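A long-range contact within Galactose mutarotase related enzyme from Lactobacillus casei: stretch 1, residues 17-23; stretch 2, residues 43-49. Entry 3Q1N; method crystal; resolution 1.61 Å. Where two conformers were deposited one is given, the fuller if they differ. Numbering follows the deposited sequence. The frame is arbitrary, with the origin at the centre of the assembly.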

# COMPACT_ATOMS: atom_id res chain seq x y z
N ARG A 17 -13.47 8.20 -5.64
CA ARG A 17 -12.87 8.75 -4.42
C ARG A 17 -11.59 7.98 -4.06
O ARG A 17 -11.64 6.78 -3.81
CB ARG A 17 -13.87 8.75 -3.25
CG ARG A 17 -13.23 9.17 -1.91
CD ARG A 17 -12.72 10.60 -1.91
NE ARG A 17 -13.73 11.59 -2.20
CZ ARG A 17 -14.47 12.21 -1.28
NH1 ARG A 17 -14.30 11.93 0.00
NH2 ARG A 17 -15.40 13.11 -1.64
N GLY A 18 -10.45 8.66 -4.13
CA GLY A 18 -9.14 8.07 -3.86
C GLY A 18 -8.69 7.00 -4.88
O GLY A 18 -7.72 6.31 -4.62
N ALA A 19 -9.35 6.91 -6.04
CA ALA A 19 -9.05 5.83 -7.01
C ALA A 19 -8.88 4.50 -6.27
O ALA A 19 -7.95 3.70 -6.53
CB ALA A 19 -7.78 6.15 -7.83
N GLU A 20 -9.80 4.23 -5.35
CA GLU A 20 -9.63 3.16 -4.38
C GLU A 20 -10.19 1.85 -4.92
O GLU A 20 -11.40 1.75 -5.17
CB GLU A 20 -10.34 3.43 -3.08
CG GLU A 20 -9.96 2.32 -2.05
CD GLU A 20 -10.78 2.30 -0.78
OE1 GLU A 20 -11.78 3.04 -0.68
OE2 GLU A 20 -10.37 1.55 0.15
N LEU A 21 -9.34 0.86 -5.12
CA LEU A 21 -9.85 -0.47 -5.44
C LEU A 21 -10.71 -0.97 -4.28
O LEU A 21 -10.26 -0.97 -3.13
CB LEU A 21 -8.68 -1.42 -5.60
CG LEU A 21 -8.98 -2.88 -5.92
CD1 LEU A 21 -9.56 -3.07 -7.30
CD2 LEU A 21 -7.66 -3.71 -5.77
N GLN A 22 -11.93 -1.38 -4.57
CA GLN A 22 -12.82 -1.83 -3.49
C GLN A 22 -13.25 -3.28 -3.62
O GLN A 22 -13.67 -3.88 -2.63
CB GLN A 22 -14.05 -0.92 -3.42
CG GLN A 22 -13.63 0.53 -3.05
CD GLN A 22 -14.79 1.41 -2.73
OE1 GLN A 22 -15.84 1.28 -3.34
NE2 GLN A 22 -14.59 2.37 -1.84
N SER A 23 -13.13 -3.84 -4.81
CA SER A 23 -13.57 -5.21 -5.08
C SER A 23 -12.76 -5.81 -6.22
O SER A 23 -12.41 -5.11 -7.20
CB SER A 23 -15.07 -5.23 -5.41
OG SER A 23 -15.50 -6.52 -5.86
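Stretch 2 43-49: NRHAPIL

What fastens stretch 2 to stretch 1 most firmly? The carboxylate of Glu-20 does, by capturing two successive backbone amides. His-45 N donates to Glu-20 OE2 at 2.9 Å with an N-H...O angle of 146°, and Ala-46 N donates to the same Glu-20 OE2, also at 2.9 Å, with a straighter angle of 166°. Although the CA-to-CB bond of Glu-20 runs sideways to stretch 2, its extended side chain (chi1 and chi2 both t) brings the carboxylate up to the loop. The other oxygen is held from within stretch 1: Gln-22 NE2 donates to Glu-20 OE1 at 3.1 Å. For two neighbouring amides to reach one acceptor, the backbone must turn them to the same side, and the phi/psi values of -126/-58° at His-45 are compatible with such a bend rather than with a regular strand.

Do the two backbones bond to each other directly? They do not; two waters fill that role. Water 1 donates to Gly-18 O at 2.8 Å and accepts from Ile-48 N at 2.9 Å, linking the ends of the contact where the chains stand farther apart, with Gly-18 CA and Ile-48 CA separated by 6.6 Å. Water 2 joins three backbone groups: it accepts from Leu-21 N at 2.9 Å and donates to Ala-46 O at 2.7 Å and to Ala-19 O at 3.1 Å. Leu-21 O, by contrast, is buried here without a hydrogen-bonding partner, facing carbon instead, with Ala-46 CB at 3.4 Å and His-45 CB at 3.5 Å.

How does stretch 2 run over its partner? The end-to-end directions of the touching parts are 130° apart, so the chains run broadly against each other but well off antiparallel. The order of pairing is accordingly reversed: Gln-22 lies nearest His-45 (CA to CA, 5.3 Å), Leu-21 nearest Ala-46 (CA to CA, 5.6 Å) and Glu-20 nearest Pro-47 (CA to CA, 5.4 Å). Stretch 2 is loop through Pro-47 and enters a strand at Ile-48. On the facing side, Gly-18 has a positive phi of 67°, which favours glycine, and Ala-19 is also in the positive-phi region before the chain extends.

Which side chains complete the packing? His-45 points toward stretch 1 and lays one face of its ring against Gln-22, whose CB stands 4.0 Å from the centroid of the His-45 ring, only 10° off the ring normal, in a CH-pi contact. At the other end, Ile-48 also points toward stretch 1; its CD1 lies 3.8 Å from Ala-19 CB and 3.4 Å from Gly-18 O. Between them Leu-21 CB and Ala-46 CB meet at 4.1 Å. Altogether the contact buries 375 Å², summed over both sides, a modest area in which a few apolar contacts add to the two hydrogen bonds accepted by Glu-20 OE2.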

# COMPACT_ATOMS: atom_id res chain seq x y z
N ASN A 43 -12.93 -0.18 8.02
CA ASN A 43 -13.93 0.33 7.11
C ASN A 43 -13.41 0.76 5.74
O ASN A 43 -14.13 1.46 5.03
CB ASN A 43 -14.71 1.47 7.76
CG ASN A 43 -13.86 2.63 8.14
OD1 ASN A 43 -12.66 2.69 7.86
ND2 ASN A 43 -14.49 3.58 8.85
N ARG A 44 -12.18 0.36 5.38
CA ARG A 44 -11.65 0.66 4.05
C ARG A 44 -11.31 -0.63 3.31
O ARG A 44 -11.58 -1.73 3.83
CB ARG A 44 -10.46 1.57 4.18
CG ARG A 44 -10.86 2.86 4.88
CD ARG A 44 -9.70 3.70 5.21
NE ARG A 44 -10.11 4.85 6.03
CZ ARG A 44 -10.51 6.04 5.55
NH1 ARG A 44 -10.58 6.31 4.25
NH2 ARG A 44 -10.83 7.00 6.42
N HIS A 45 -10.78 -0.50 2.09
CA HIS A 45 -10.53 -1.70 1.27
C HIS A 45 -9.05 -1.76 0.81
O HIS A 45 -8.35 -2.72 1.07
CB HIS A 45 -11.46 -1.73 0.02
CG HIS A 45 -12.90 -1.44 0.30
ND1 HIS A 45 -13.85 -2.44 0.41
CD2 HIS A 45 -13.55 -0.27 0.52
CE1 HIS A 45 -15.04 -1.89 0.66
NE2 HIS A 45 -14.89 -0.58 0.71
N ALA A 46 -8.62 -0.72 0.10
CA ALA A 46 -7.27 -0.69 -0.49
C ALA A 46 -6.83 0.74 -0.85
O ALA A 46 -6.63 1.07 -2.05
CB ALA A 46 -7.22 -1.64 -1.77
N PRO A 47 -6.70 1.60 0.18
CA PRO A 47 -6.35 2.98 -0.14
C PRO A 47 -4.99 3.22 -0.79
O PRO A 47 -4.00 2.47 -0.57
CB PRO A 47 -6.37 3.70 1.21
CG PRO A 47 -6.97 2.76 2.18
CD PRO A 47 -6.91 1.38 1.61
N ILE A 48 -4.95 4.33 -1.54
CA ILE A 48 -3.70 4.89 -2.02
C ILE A 48 -3.17 5.84 -0.96
O ILE A 48 -3.94 6.62 -0.36
CB ILE A 48 -3.90 5.63 -3.37
CG1 ILE A 48 -4.28 4.62 -4.45
CG2 ILE A 48 -2.58 6.39 -3.76
CD1 ILE A 48 -4.69 5.25 -5.83
N LEU A 49 -1.86 5.77 -0.73
CA LEU A 49 -1.15 6.54 0.31
C LEU A 49 -0.22 7.52 -0.40
O LEU A 49 0.79 7.13 -0.96
CB LEU A 49 -0.36 5.60 1.22
CG LEU A 49 -1.06 4.35 1.76
CD1 LEU A 49 -0.05 3.52 2.57
CD2 LEU A 49 -2.28 4.70 2.59
O HOH W 1 -7.51 5.58 -1.92
O HOH W 2 -6.53 1.57 -4.72